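Local coordinates for protein alpha-galactosidase (Lactobacillus brevis, PDB 3MI6) that probably hydrolyses terminal, non-reducing alpha-D-galactose residues from galactose oligosaccharides, galactomannans and galactolipids, as a member of glycosyl hydrolase family 36, at residues D[86-91]-D[176-181]; D[162-167]-D[291-296]; D[193-198]-D[227-232]; D[213-218]-D[259-264]; D[219-224]-D[275-280]. One frame throughout, in Å; residues are numbered along the deposited sequence.

Contact 1. Residues D[86-91]-D[176-181]; sequences RQPAFQ and LNRALS
With CG of Arg178 anti to its backbone N (chi1 172°) and NE swung off the extended line of the chain (chi3 -62°), this side chain runs back over the loop 87-89. Its CD lies 3.8 Å from Pro88 CG, and Pro88 CD sits over one face of the guanidinium, the proline ring and the arginine chain crossing at about a right angle. NH1 gives a weak hydrogen bond to Pro88 O at 3.4 Å. Gln87 OE1 comes to 3.5 Å from Arg178 NH1, its amide plane steeply inclined (77°) to the guanidinium. Beneath this side-chain layer the backbones form a short antiparallel ladder: Gln91 and Arg178 are a hydrogen-bonded pair and Phe90 and Ala179 a non-hydrogen-bonded one. Leu180 N reaches Ala89 O at 2.9 Å, and Asn177 N reaches Gln91 O at 3.0 Å. The Gln91 and Asn177 amides stand nearly perpendicular and use their nitrogens elsewhere, Asn177 ND2 on Thr93 and Gln91 NE2 on Glu280 of the second subunit. On the face carrying Phe90 and Ala179, Phe90 packs on Tyr77 and on Phe166 of strand 159-167, while Ala179 meets Phe291 of strand 290-301. Strands 90-93 and 174-186 thus lie against the nine-stranded sheet of the N-terminal domain, consistent with the beta-supersandwich of this family.

Contact 2. Residues D[162-167]-D[291-296]; sequences KSAKFT and FQTPEA
Thr293 grips Ala164 twice, its N donating to Ala164 O at 2.8 Å in a nearly straight bond (178°) and its OG1 accepting from Ala164 N at 3.0 Å. A side-chain oxygen thus serves where the register slips by one residue between the antiparallel pairs Lys162-Ala296 and Lys165-Gln292. On either side of the slip, paired backbone bonds join Lys162 to Ala296 and Phe166 to Phe291. Gln292, bent at chi2 (63°), turns its amide back: NE2 donates to Thr293 O at 2.9 Å and weakly to Ser163 OG. That hydroxyl also bonds Asn150 and, at 2.7 Å, a water that donates to Glu295 OE2, a carboxylate oxygen salt-bridged to Lys114. Apolar contact is lighter: Ala164 CB meets Thr293 CG2 at 3.8 Å, and Phe166 CD1 lies at the edge of the Phe291 ring, 4.2 Å from CD2. Strand 146-154 flanks strand 159-167 in the sheet, and both phenylalanines pack on Leu176 of strand 174-186.

Contact 3. Residues D[193-198]-D[227-232]; sequences LIQFSG and HQQNPF
Gln195 turns its amide toward Gln229, NE2 standing 3.9 Å from Gln229 OE1, and has further partners in Arg212 and Pro213 of the second subunit, which places this end of the contact at the interface. Phe196 follows, and its O accepts from Asn230 N at 3.2 Å and from a water shared with His227 O; a second water accepts from Phe196 N and donates to Asn230 O and Phe232 O. The Phe196 and Phe232 rings lie side by side, planes 26° apart but slid until they barely overlap, with CE2 of Phe196 3.7 Å from CD2 of Phe232. Here the loop 227-232 runs into strand 233-236, which pairs with strand 192-197 in the nine-stranded antiparallel sheet of the N-terminal domain. Ser197 forms a single backbone bridge with Gln229. Its OG, nearly in the plane of the Gln195 amide, accepts from Gln195 NE2 at 2.7 Å and in turn donates to Gln229 OE1, also at 2.7 Å. At Gly198 the N donates to Gln228 O at 2.8 Å. The imidazole of nearby His227 reaches into the barrel domain, where ND1 bonds Tyr483 OH and NE2 bonds Ser529 O; its ring meets Trp200, predicted to bind substrate, edge-to-face.

Contact 4. Residues D[213-218]-D[259-264]; sequences PGMQSI and LDAIEV
An antiparallel beta ladder joins strand 214-218 to strand 259-264 in the N-terminal domain, and the sheet runs on across the subunit interface, because Met215 and Ser217 also pair with a strand of the second subunit. Within the chain the two strand axes run 163° apart, close to antiparallel. Three hydrogen-bonded pairs, Gly214-Val264, Gln216-Ile262 and Ile218-Asp260, each contribute two backbone bonds, such as Gln216 N to Ile262 O at 3.0 Å and Asp260 N to Ile218 O at 2.9 Å. The non-hydrogen-bonded pairs are Met215-Glu263 and Ser217-Ala261. On the face bearing Gln216, Ile218, Asp260, Ile262 and Val264, Ile218 CG1 touches Asp260 CB at 3.8 Å and Gln216 CG lies 4.0 Å from Ile262 CB. This face meets the nine-stranded sheet, where Leu193 and Gln195 pack on Gln216 and Ile218, and Met233 packs on Ile262. The other face carries Glu263, whose OE1 accepts from Gln87 N, beside Ser217, Ala261 and the selenomethionine Met215. Ser217 CB approaches Ala261 CB to 3.7 Å, and Leu259 CD1 closes on Ser217 CB at 4.0 Å. Met215, with CG anti to the backbone N (chi1 -178°) and SE folded aside at chi2 (78°), brings SE to 3.8 Å from Ala261 CB.

Contact 5. Residues D[219-224]-D[275-280]; sequences SSLRMA and GINPDE
Ser220, whose carbonyl faces the Asn277 side chain, donates its OG to Ala224 O at 2.6 Å, nearly in line with the C=O bond, a link within the loop 219-224. Across the contact Asn277 CB lies 3.8 Å from Ser220 O, and the amide end of Asn277 sits beside that carbonyl and the Leu221 side chain. Leu221 supplies the apolar part. Its CD2 methyl reaches Asp279 CB and Glu280 CG, each at 4.1 Å; the Leu221 and Glu280 side chains cross at about a right angle. A water bridges the two loops, donating to Asp279 OD2 at 3.2 Å and forming a weak bond of 3.3 Å with Ser219 OG. Both loops are also tied by backbone bonds to the start of strand 258-264 and the residue before it, Ser220 to Phe258 and Asn277 to Asn257. Leu221 packs on Gln87 of the second subunit, and the Glu280 carboxylate forms a salt bridge to Arg99 of that same subunit. Direct joining of the two loops therefore rests mainly on one leucine methyl and the Asn277 side chain, while the carboxylate of Glu280 is engaged by the second subunit.

From the N terminus, contact 1 opens at 86-91 and closes at 176-181, after 162-167 has already opened contact 2; the two therefore cross, and they touch where Ser181 OG meets Pro294 O. Contact 2 closes last, at 291-296, so contacts 3, 4 and 5 all lie within its span. These three cross one another: 193-198, 213-218 and 219-224 open in turn before 227-232, 259-264 and 275-280 close them. Contact 2 pairs strands of the nine-stranded sheet, and contact 3 fastens a loop to a strand of it; contacts 1 and 4 belong to the six-stranded one, and contact 5 joins loops beside the latter. Contacts 1, 3, 4 and 5 also touch the second subunit.

Contact 1. Residues D[86-91]-D[176-181]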
# COMPACT_ATOMS: atom_id res chain seq x y z
N ARG D 86 -26.77 13.55 7.07
CA ARG D 86 -25.72 13.81 6.11
C ARG D 86 -25.79 15.26 5.66
O ARG D 86 -26.69 15.99 6.05
CB ARG D 86 -25.86 12.88 4.92
CG ARG D 86 -25.55 11.47 5.28
CD ARG D 86 -25.91 10.55 4.14
NE ARG D 86 -27.33 10.29 4.12
CZ ARG D 86 -27.94 9.53 3.21
NH1 ARG D 86 -27.24 8.95 2.24
NH2 ARG D 86 -29.25 9.35 3.29
N GLN D 87 -24.83 15.67 4.84
CA GLN D 87 -24.82 17.04 4.36
C GLN D 87 -25.97 17.23 3.41
O GLN D 87 -26.32 16.31 2.69
CB GLN D 87 -23.48 17.36 3.69
CG GLN D 87 -22.37 17.64 4.70
CD GLN D 87 -22.71 18.79 5.67
OE1 GLN D 87 -22.58 19.98 5.34
NE2 GLN D 87 -23.15 18.42 6.88
N PRO D 88 -26.60 18.41 3.42
CA PRO D 88 -27.74 18.64 2.53
C PRO D 88 -27.34 19.26 1.22
O PRO D 88 -26.26 19.84 1.12
CB PRO D 88 -28.59 19.63 3.33
CG PRO D 88 -27.61 20.40 4.11
CD PRO D 88 -26.49 19.44 4.46
N ALA D 89 -28.19 19.14 0.22
CA ALA D 89 -27.97 19.80 -1.06
C ALA D 89 -28.34 21.26 -0.97
O ALA D 89 -27.81 22.08 -1.71
CB ALA D 89 -28.80 19.15 -2.14
N PHE D 90 -29.28 21.59 -0.09
CA PHE D 90 -29.74 22.97 0.01
C PHE D 90 -30.24 23.22 1.42
O PHE D 90 -30.37 22.28 2.20
CB PHE D 90 -30.88 23.19 -0.98
CG PHE D 90 -32.17 22.58 -0.54
CD1 PHE D 90 -32.45 21.25 -0.81
CD2 PHE D 90 -33.10 23.31 0.18
CE1 PHE D 90 -33.61 20.67 -0.40
CE2 PHE D 90 -34.27 22.74 0.60
CZ PHE D 90 -34.53 21.41 0.31
N GLN D 91 -30.51 24.49 1.75
CA GLN D 91 -31.15 24.88 3.01
C GLN D 91 -31.83 26.24 2.85
O GLN D 91 -31.29 27.12 2.17
CB GLN D 91 -30.13 24.90 4.16
CG GLN D 91 -30.73 25.01 5.55
CD GLN D 91 -29.69 25.15 6.66
OE1 GLN D 91 -28.88 26.07 6.68
NE2 GLN D 91 -29.74 24.23 7.62
N LEU D 176 -31.76 31.54 0.78
CA LEU D 176 -31.04 30.32 0.43
C LEU D 176 -29.67 30.33 1.06
O LEU D 176 -28.81 31.12 0.64
CB LEU D 176 -30.85 30.21 -1.08
CG LEU D 176 -32.08 30.05 -1.94
CD1 LEU D 176 -31.62 29.90 -3.36
CD2 LEU D 176 -32.86 28.84 -1.51
N ASN D 177 -29.45 29.46 2.05
CA ASN D 177 -28.14 29.38 2.69
C ASN D 177 -27.18 28.47 1.92
O ASN D 177 -25.96 28.59 2.00
CB ASN D 177 -28.26 28.89 4.12
CG ASN D 177 -29.32 29.61 4.91
OD1 ASN D 177 -29.11 30.72 5.39
ND2 ASN D 177 -30.47 28.97 5.06
N ARG D 178 -27.77 27.55 1.17
CA ARG D 178 -27.04 26.52 0.47
C ARG D 178 -27.85 26.10 -0.76
O ARG D 178 -29.00 25.69 -0.63
CB ARG D 178 -26.83 25.32 1.40
CG ARG D 178 -26.26 24.09 0.76
CD ARG D 178 -26.10 23.02 1.83
NE ARG D 178 -25.17 23.45 2.85
CZ ARG D 178 -24.06 22.80 3.17
NH1 ARG D 178 -23.76 21.65 2.56
NH2 ARG D 178 -23.25 23.29 4.11
N ALA D 179 -27.25 26.23 -1.93
CA ALA D 179 -27.92 25.87 -3.18
C ALA D 179 -26.98 25.10 -4.08
O ALA D 179 -26.55 25.61 -5.12
CB ALA D 179 -28.40 27.11 -3.87
N LEU D 180 -26.66 23.86 -3.70
CA LEU D 180 -25.79 23.03 -4.53
C LEU D 180 -26.42 22.75 -5.89
O LEU D 180 -27.62 22.92 -6.07
CB LEU D 180 -25.44 21.73 -3.83
CG LEU D 180 -24.20 21.68 -2.92
CD1 LEU D 180 -23.44 22.98 -2.94
CD2 LEU D 180 -24.57 21.28 -1.50
N SER D 181 -25.60 22.31 -6.83
CA SER D 181 -26.07 22.08 -8.19
C SER D 181 -26.42 20.64 -8.45
O SER D 181 -27.23 20.35 -9.32
CB SER D 181 -25.02 22.50 -9.19
OG SER D 181 -24.79 23.88 -9.06

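Contact 2. Residues D[162-167]-D[291-296]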
# COMPACT_ATOMS: atom_id res chain seq x y z
N LYS D 162 -26.96 18.48 -14.77
CA LYS D 162 -27.94 18.77 -13.73
C LYS D 162 -27.90 20.20 -13.26
O LYS D 162 -26.84 20.84 -13.29
CB LYS D 162 -27.74 17.83 -12.53
CG LYS D 162 -28.06 16.37 -12.84
CD LYS D 162 -27.63 15.46 -11.71
CE LYS D 162 -28.31 15.81 -10.42
NZ LYS D 162 -27.94 14.80 -9.41
N SER D 163 -29.05 20.73 -12.84
CA SER D 163 -29.10 22.00 -12.12
C SER D 163 -30.32 22.09 -11.22
O SER D 163 -31.11 21.15 -11.12
CB SER D 163 -29.08 23.19 -13.08
OG SER D 163 -30.34 23.39 -13.69
N ALA D 164 -30.47 23.23 -10.56
CA ALA D 164 -31.63 23.49 -9.73
C ALA D 164 -32.04 24.94 -9.90
O ALA D 164 -31.19 25.81 -10.08
CB ALA D 164 -31.32 23.19 -8.26
N LYS D 165 -33.35 25.18 -9.88
CA LYS D 165 -33.90 26.53 -9.97
C LYS D 165 -34.94 26.69 -8.89
O LYS D 165 -35.89 25.91 -8.83
CB LYS D 165 -34.57 26.76 -11.31
CG LYS D 165 -35.12 28.14 -11.50
CD LYS D 165 -35.92 28.23 -12.79
CE LYS D 165 -35.72 29.57 -13.48
NZ LYS D 165 -36.67 29.75 -14.62
N PHE D 166 -34.76 27.69 -8.04
CA PHE D 166 -35.67 27.93 -6.93
C PHE D 166 -36.65 29.04 -7.29
O PHE D 166 -36.25 30.06 -7.85
CB PHE D 166 -34.88 28.36 -5.69
CG PHE D 166 -34.05 27.26 -5.07
CD1 PHE D 166 -32.93 26.78 -5.71
CD2 PHE D 166 -34.38 26.73 -3.84
CE1 PHE D 166 -32.17 25.77 -5.14
CE2 PHE D 166 -33.61 25.73 -3.27
CZ PHE D 166 -32.52 25.25 -3.92
N THR D 167 -37.93 28.84 -6.97
CA THR D 167 -38.94 29.88 -7.18
C THR D 167 -39.65 30.21 -5.87
O THR D 167 -39.98 29.31 -5.10
CB THR D 167 -40.01 29.47 -8.23
OG1 THR D 167 -39.40 28.76 -9.32
CG2 THR D 167 -40.73 30.72 -8.76
N PHE D 291 -33.96 31.73 -8.34
CA PHE D 291 -32.52 31.50 -8.28
C PHE D 291 -32.11 30.25 -9.07
O PHE D 291 -32.59 29.15 -8.79
CB PHE D 291 -32.02 31.41 -6.83
CG PHE D 291 -30.56 31.12 -6.73
CD1 PHE D 291 -29.63 32.13 -6.90
CD2 PHE D 291 -30.11 29.83 -6.50
CE1 PHE D 291 -28.29 31.87 -6.83
CE2 PHE D 291 -28.76 29.56 -6.43
CZ PHE D 291 -27.85 30.59 -6.59
N GLN D 292 -31.24 30.44 -10.06
CA GLN D 292 -30.72 29.34 -10.90
C GLN D 292 -29.30 28.91 -10.46
O GLN D 292 -28.39 29.75 -10.39
CB GLN D 292 -30.70 29.80 -12.38
CG GLN D 292 -30.10 28.82 -13.38
CD GLN D 292 -30.87 27.51 -13.46
OE1 GLN D 292 -32.02 27.47 -13.91
NE2 GLN D 292 -30.23 26.42 -13.04
N THR D 293 -29.09 27.62 -10.15
CA THR D 293 -27.72 27.16 -9.89
C THR D 293 -26.93 27.01 -11.19
O THR D 293 -27.51 26.82 -12.26
CB THR D 293 -27.64 25.82 -9.14
OG1 THR D 293 -27.94 24.76 -10.04
CG2 THR D 293 -28.58 25.78 -7.97
N PRO D 294 -25.58 27.10 -11.10
CA PRO D 294 -24.75 26.80 -12.27
C PRO D 294 -24.92 25.33 -12.56
O PRO D 294 -25.34 24.60 -11.66
CB PRO D 294 -23.33 27.07 -11.78
CG PRO D 294 -23.47 27.82 -10.52
CD PRO D 294 -24.77 27.43 -9.92
N GLU D 295 -24.62 24.89 -13.77
CA GLU D 295 -24.81 23.49 -14.13
C GLU D 295 -23.71 22.54 -13.65
O GLU D 295 -22.51 22.88 -13.68
CB GLU D 295 -25.01 23.36 -15.64
CG GLU D 295 -26.39 23.76 -16.08
CD GLU D 295 -26.59 23.67 -17.57
OE1 GLU D 295 -25.59 23.71 -18.32
OE2 GLU D 295 -27.76 23.56 -17.99
N ALA D 296 -24.11 21.35 -13.21
CA ALA D 296 -23.17 20.28 -12.90
C ALA D 296 -23.10 19.31 -14.07
O ALA D 296 -24.14 18.90 -14.57
CB ALA D 296 -23.61 19.55 -11.63
O HOH W 1 -30.07 23.27 -16.41

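Contact 3. Residues D[193-198]-D[227-232]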
# COMPACT_ATOMS: atom_id res chain seq x y z
N LEU D 193 -11.08 8.78 -4.49
CA LEU D 193 -11.36 10.15 -4.91
C LEU D 193 -10.14 10.67 -5.62
O LEU D 193 -9.04 10.63 -5.07
CB LEU D 193 -11.65 11.05 -3.70
CG LEU D 193 -11.56 12.57 -3.87
CD1 LEU D 193 -12.51 13.03 -4.94
CD2 LEU D 193 -11.86 13.22 -2.56
N ILE D 194 -10.33 11.16 -6.84
CA ILE D 194 -9.25 11.69 -7.64
C ILE D 194 -9.50 13.18 -7.83
O ILE D 194 -10.53 13.59 -8.35
CB ILE D 194 -9.20 10.99 -9.00
CG1 ILE D 194 -9.03 9.48 -8.80
CG2 ILE D 194 -8.06 11.54 -9.86
CD1 ILE D 194 -9.09 8.66 -10.09
N GLN D 195 -8.54 13.99 -7.38
CA GLN D 195 -8.70 15.45 -7.37
C GLN D 195 -7.53 16.04 -8.10
O GLN D 195 -6.61 15.34 -8.50
CB GLN D 195 -8.73 15.98 -5.94
CG GLN D 195 -7.51 15.53 -5.17
CD GLN D 195 -7.60 15.87 -3.71
OE1 GLN D 195 -8.23 15.15 -2.93
NE2 GLN D 195 -6.94 16.95 -3.32
N PHE D 196 -7.57 17.36 -8.29
CA PHE D 196 -6.52 18.04 -9.00
C PHE D 196 -6.12 19.30 -8.26
O PHE D 196 -6.73 20.35 -8.39
CB PHE D 196 -6.91 18.23 -10.46
CG PHE D 196 -7.07 16.94 -11.18
CD1 PHE D 196 -5.99 16.34 -11.82
CD2 PHE D 196 -8.29 16.28 -11.16
CE1 PHE D 196 -6.12 15.12 -12.46
CE2 PHE D 196 -8.44 15.06 -11.79
CZ PHE D 196 -7.36 14.48 -12.44
N SER D 197 -5.09 19.18 -7.45
CA SER D 197 -4.71 20.21 -6.53
C SER D 197 -3.35 20.76 -6.92
O SER D 197 -2.56 20.05 -7.55
CB SER D 197 -4.67 19.60 -5.13
OG SER D 197 -5.78 18.73 -4.96
N GLY D 198 -3.09 22.01 -6.57
CA GLY D 198 -1.76 22.56 -6.74
C GLY D 198 -1.68 23.99 -6.28
O GLY D 198 -2.09 24.33 -5.16
N HIS D 227 -6.23 28.30 -8.48
CA HIS D 227 -5.02 27.57 -8.81
C HIS D 227 -4.99 26.32 -7.91
O HIS D 227 -4.54 25.26 -8.31
CB HIS D 227 -3.75 28.39 -8.50
CG HIS D 227 -3.57 29.60 -9.37
ND1 HIS D 227 -3.98 30.87 -8.99
CD2 HIS D 227 -3.01 29.75 -10.60
CE1 HIS D 227 -3.70 31.73 -9.95
NE2 HIS D 227 -3.10 31.08 -10.93
N GLN D 228 -5.50 26.46 -6.69
CA GLN D 228 -5.30 25.48 -5.64
C GLN D 228 -6.07 24.18 -5.83
O GLN D 228 -5.52 23.10 -5.65
CB GLN D 228 -5.64 26.09 -4.29
CG GLN D 228 -4.66 27.20 -3.83
CD GLN D 228 -4.70 28.43 -4.72
OE1 GLN D 228 -3.67 29.07 -4.95
NE2 GLN D 228 -5.88 28.75 -5.23
N GLN D 229 -7.35 24.29 -6.18
CA GLN D 229 -8.22 23.13 -6.39
C GLN D 229 -9.09 23.37 -7.60
O GLN D 229 -9.69 24.43 -7.72
CB GLN D 229 -9.14 22.90 -5.18
CG GLN D 229 -8.44 22.84 -3.83
CD GLN D 229 -7.69 21.54 -3.58
OE1 GLN D 229 -7.68 20.64 -4.43
NE2 GLN D 229 -7.07 21.44 -2.41
N ASN D 230 -9.18 22.39 -8.50
CA ASN D 230 -10.07 22.49 -9.65
C ASN D 230 -11.41 21.83 -9.38
O ASN D 230 -11.47 20.86 -8.64
CB ASN D 230 -9.44 21.83 -10.88
CG ASN D 230 -10.18 22.19 -12.14
OD1 ASN D 230 -9.83 23.15 -12.81
ND2 ASN D 230 -11.23 21.44 -12.44
N PRO D 231 -12.48 22.36 -10.00
CA PRO D 231 -13.84 21.83 -9.82
C PRO D 231 -14.03 20.41 -10.32
O PRO D 231 -14.99 19.76 -9.91
CB PRO D 231 -14.71 22.79 -10.65
CG PRO D 231 -13.92 24.05 -10.71
CD PRO D 231 -12.48 23.63 -10.76
N PHE D 232 -13.16 19.92 -11.19
CA PHE D 232 -13.30 18.56 -11.72
C PHE D 232 -12.73 17.45 -10.83
O PHE D 232 -11.60 17.53 -10.34
CB PHE D 232 -12.65 18.44 -13.09
CG PHE D 232 -12.62 17.05 -13.60
CD1 PHE D 232 -13.80 16.44 -14.00
CD2 PHE D 232 -11.43 16.34 -13.64
CE1 PHE D 232 -13.79 15.12 -14.46
CE2 PHE D 232 -11.40 15.03 -14.11
CZ PHE D 232 -12.58 14.42 -14.52
O HOH W 2 -5.45 22.98 -8.94
O HOH W 3 -10.18 18.30 -8.48

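Contact 4. Residues D[213-218]-D[259-264]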
# COMPACT_ATOMS: atom_id res chain seq x y z
N PRO D 213 -14.65 7.25 6.15
CA PRO D 213 -15.86 7.76 6.78
C PRO D 213 -15.74 9.24 7.03
O PRO D 213 -14.72 9.67 7.51
CB PRO D 213 -15.91 7.01 8.10
CG PRO D 213 -15.24 5.69 7.76
CD PRO D 213 -14.10 6.09 6.88
N GLY D 214 -16.76 10.02 6.71
CA GLY D 214 -16.71 11.44 6.95
C GLY D 214 -16.57 12.26 5.68
O GLY D 214 -16.91 11.82 4.57
N MSE D 215 -16.05 13.47 5.85
CA MSE D 215 -16.01 14.41 4.76
C MSE D 215 -14.64 14.46 4.12
O MSE D 215 -13.64 14.61 4.80
CB MSE D 215 -16.37 15.80 5.27
CG MSE D 215 -16.39 16.82 4.17
SE MSE D 215 -18.03 16.65 3.14
CE MSE D 215 -19.13 17.82 4.27
N GLN D 216 -14.60 14.31 2.80
CA GLN D 216 -13.42 14.67 2.02
C GLN D 216 -13.93 15.54 0.91
O GLN D 216 -14.73 15.10 0.06
CB GLN D 216 -12.71 13.46 1.42
CG GLN D 216 -13.64 12.45 0.83
CD GLN D 216 -13.66 11.16 1.60
OE1 GLN D 216 -14.65 10.82 2.27
NE2 GLN D 216 -12.54 10.43 1.54
N SER D 217 -13.49 16.78 0.94
CA SER D 217 -13.96 17.73 -0.03
C SER D 217 -12.77 18.55 -0.49
O SER D 217 -11.69 18.52 0.13
CB SER D 217 -15.01 18.62 0.63
OG SER D 217 -14.46 19.30 1.75
N ILE D 218 -12.95 19.25 -1.60
CA ILE D 218 -12.07 20.34 -1.97
C ILE D 218 -12.95 21.52 -2.35
O ILE D 218 -14.06 21.34 -2.82
CB ILE D 218 -11.18 19.95 -3.15
CG1 ILE D 218 -12.00 19.87 -4.44
CG2 ILE D 218 -10.47 18.65 -2.87
CD1 ILE D 218 -11.63 18.69 -5.30
N LEU D 259 -17.71 24.01 -4.28
CA LEU D 259 -17.49 22.87 -3.37
C LEU D 259 -17.65 21.52 -4.08
O LEU D 259 -18.60 21.29 -4.81
CB LEU D 259 -18.44 22.96 -2.16
CG LEU D 259 -18.55 21.72 -1.28
CD1 LEU D 259 -17.37 21.64 -0.35
CD2 LEU D 259 -19.83 21.75 -0.48
N ASP D 260 -16.69 20.63 -3.88
CA ASP D 260 -16.75 19.25 -4.33
C ASP D 260 -16.63 18.41 -3.09
O ASP D 260 -15.57 18.36 -2.49
CB ASP D 260 -15.58 18.93 -5.24
CG ASP D 260 -15.82 19.33 -6.67
OD1 ASP D 260 -16.86 19.94 -6.98
OD2 ASP D 260 -14.94 19.01 -7.50
N ALA D 261 -17.71 17.77 -2.70
CA ALA D 261 -17.73 17.14 -1.39
C ALA D 261 -18.25 15.73 -1.47
O ALA D 261 -19.25 15.45 -2.13
CB ALA D 261 -18.54 17.97 -0.41
N ILE D 262 -17.55 14.84 -0.80
CA ILE D 262 -17.92 13.44 -0.76
C ILE D 262 -17.94 12.96 0.66
O ILE D 262 -16.93 13.01 1.36
CB ILE D 262 -16.92 12.60 -1.48
CG1 ILE D 262 -16.83 13.07 -2.90
CG2 ILE D 262 -17.37 11.18 -1.50
CD1 ILE D 262 -16.82 11.91 -3.85
N GLU D 263 -19.11 12.48 1.09
CA GLU D 263 -19.31 12.05 2.46
C GLU D 263 -19.67 10.58 2.45
O GLU D 263 -20.52 10.14 1.69
CB GLU D 263 -20.41 12.88 3.12
CG GLU D 263 -20.54 12.68 4.62
CD GLU D 263 -21.68 13.51 5.20
OE1 GLU D 263 -22.53 13.96 4.39
OE2 GLU D 263 -21.73 13.71 6.45
N VAL D 264 -18.98 9.83 3.29
CA VAL D 264 -19.24 8.41 3.48
C VAL D 264 -19.92 8.30 4.83
O VAL D 264 -19.33 8.65 5.84
CB VAL D 264 -17.93 7.60 3.46
CG1 VAL D 264 -18.19 6.14 3.69
CG2 VAL D 264 -17.18 7.83 2.14

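Contact 5. Residues D[219-224]-D[275-280]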
# COMPACT_ATOMS: atom_id res chain seq x y z
N SER D 219 -12.46 22.74 -2.15
CA SER D 219 -13.30 23.92 -2.31
C SER D 219 -12.52 25.19 -2.68
O SER D 219 -11.28 25.21 -2.73
CB SER D 219 -14.11 24.16 -1.02
OG SER D 219 -13.27 24.33 0.13
N SER D 220 -13.26 26.26 -2.92
CA SER D 220 -12.63 27.55 -3.15
C SER D 220 -13.41 28.66 -2.43
O SER D 220 -14.65 28.70 -2.50
CB SER D 220 -12.55 27.82 -4.65
OG SER D 220 -11.63 28.85 -4.93
N LEU D 221 -12.69 29.53 -1.73
CA LEU D 221 -13.26 30.71 -1.09
C LEU D 221 -12.69 31.96 -1.69
O LEU D 221 -12.72 33.01 -1.06
CB LEU D 221 -12.89 30.74 0.38
CG LEU D 221 -13.57 29.61 1.10
CD1 LEU D 221 -12.96 29.40 2.49
CD2 LEU D 221 -15.06 29.94 1.14
N ARG D 222 -12.17 31.87 -2.91
CA ARG D 222 -11.41 32.99 -3.46
C ARG D 222 -12.07 33.71 -4.63
O ARG D 222 -11.38 34.40 -5.39
CB ARG D 222 -10.02 32.52 -3.85
CG ARG D 222 -9.48 31.40 -2.96
CD ARG D 222 -8.37 30.61 -3.67
NE ARG D 222 -7.04 31.09 -3.32
CZ ARG D 222 -6.25 30.50 -2.44
NH1 ARG D 222 -6.67 29.39 -1.83
NH2 ARG D 222 -5.05 31.00 -2.19
N MSE D 223 -13.39 33.58 -4.77
CA MSE D 223 -14.13 34.16 -5.90
C MSE D 223 -13.57 33.76 -7.29
O MSE D 223 -13.66 34.52 -8.26
CB MSE D 223 -14.18 35.68 -5.81
CG MSE D 223 -15.24 36.27 -4.91
SE MSE D 223 -15.14 38.25 -5.05
CE MSE D 223 -16.55 38.68 -3.78
N ALA D 224 -12.98 32.58 -7.34
CA ALA D 224 -12.55 31.95 -8.57
C ALA D 224 -12.40 30.48 -8.23
O ALA D 224 -12.14 30.15 -7.07
CB ALA D 224 -11.23 32.50 -9.03
N GLY D 275 -21.36 22.19 -6.41
CA GLY D 275 -21.93 23.44 -6.85
C GLY D 275 -21.24 24.62 -6.19
O GLY D 275 -20.07 24.55 -5.81
N ILE D 276 -21.98 25.71 -6.05
CA ILE D 276 -21.48 26.89 -5.37
C ILE D 276 -21.16 26.57 -3.92
O ILE D 276 -21.96 25.97 -3.21
CB ILE D 276 -22.52 28.01 -5.42
CG1 ILE D 276 -22.86 28.34 -6.87
CG2 ILE D 276 -22.02 29.24 -4.69
CD1 ILE D 276 -23.86 29.45 -7.01
N ASN D 277 -19.99 26.97 -3.48
CA ASN D 277 -19.57 26.76 -2.11
C ASN D 277 -20.57 27.34 -1.10
O ASN D 277 -20.73 28.55 -1.03
CB ASN D 277 -18.20 27.41 -1.92
CG ASN D 277 -17.57 27.08 -0.60
OD1 ASN D 277 -16.42 27.44 -0.36
ND2 ASN D 277 -18.31 26.37 0.27
N PRO D 278 -21.23 26.48 -0.32
CA PRO D 278 -22.17 26.94 0.70
C PRO D 278 -21.57 27.97 1.65
O PRO D 278 -22.32 28.77 2.20
CB PRO D 278 -22.52 25.66 1.46
CG PRO D 278 -22.42 24.64 0.46
CD PRO D 278 -21.26 25.01 -0.44
N ASP D 279 -20.26 27.96 1.84
CA ASP D 279 -19.60 28.97 2.66
C ASP D 279 -19.39 30.29 1.92
O ASP D 279 -19.11 30.31 0.71
CB ASP D 279 -18.27 28.43 3.16
CG ASP D 279 -18.43 27.51 4.36
OD1 ASP D 279 -19.08 27.93 5.34
OD2 ASP D 279 -17.92 26.36 4.31
N GLU D 280 -19.51 31.39 2.65
CA GLU D 280 -19.53 32.72 2.04
C GLU D 280 -20.57 32.81 0.94
O GLU D 280 -20.32 33.37 -0.12
CB GLU D 280 -18.16 33.11 1.51
CG GLU D 280 -17.10 33.15 2.60
CD GLU D 280 -17.32 34.28 3.60
OE1 GLU D 280 -16.92 35.43 3.29
OE2 GLU D 280 -17.88 34.03 4.70
O HOH W 4 -15.68 25.21 2.26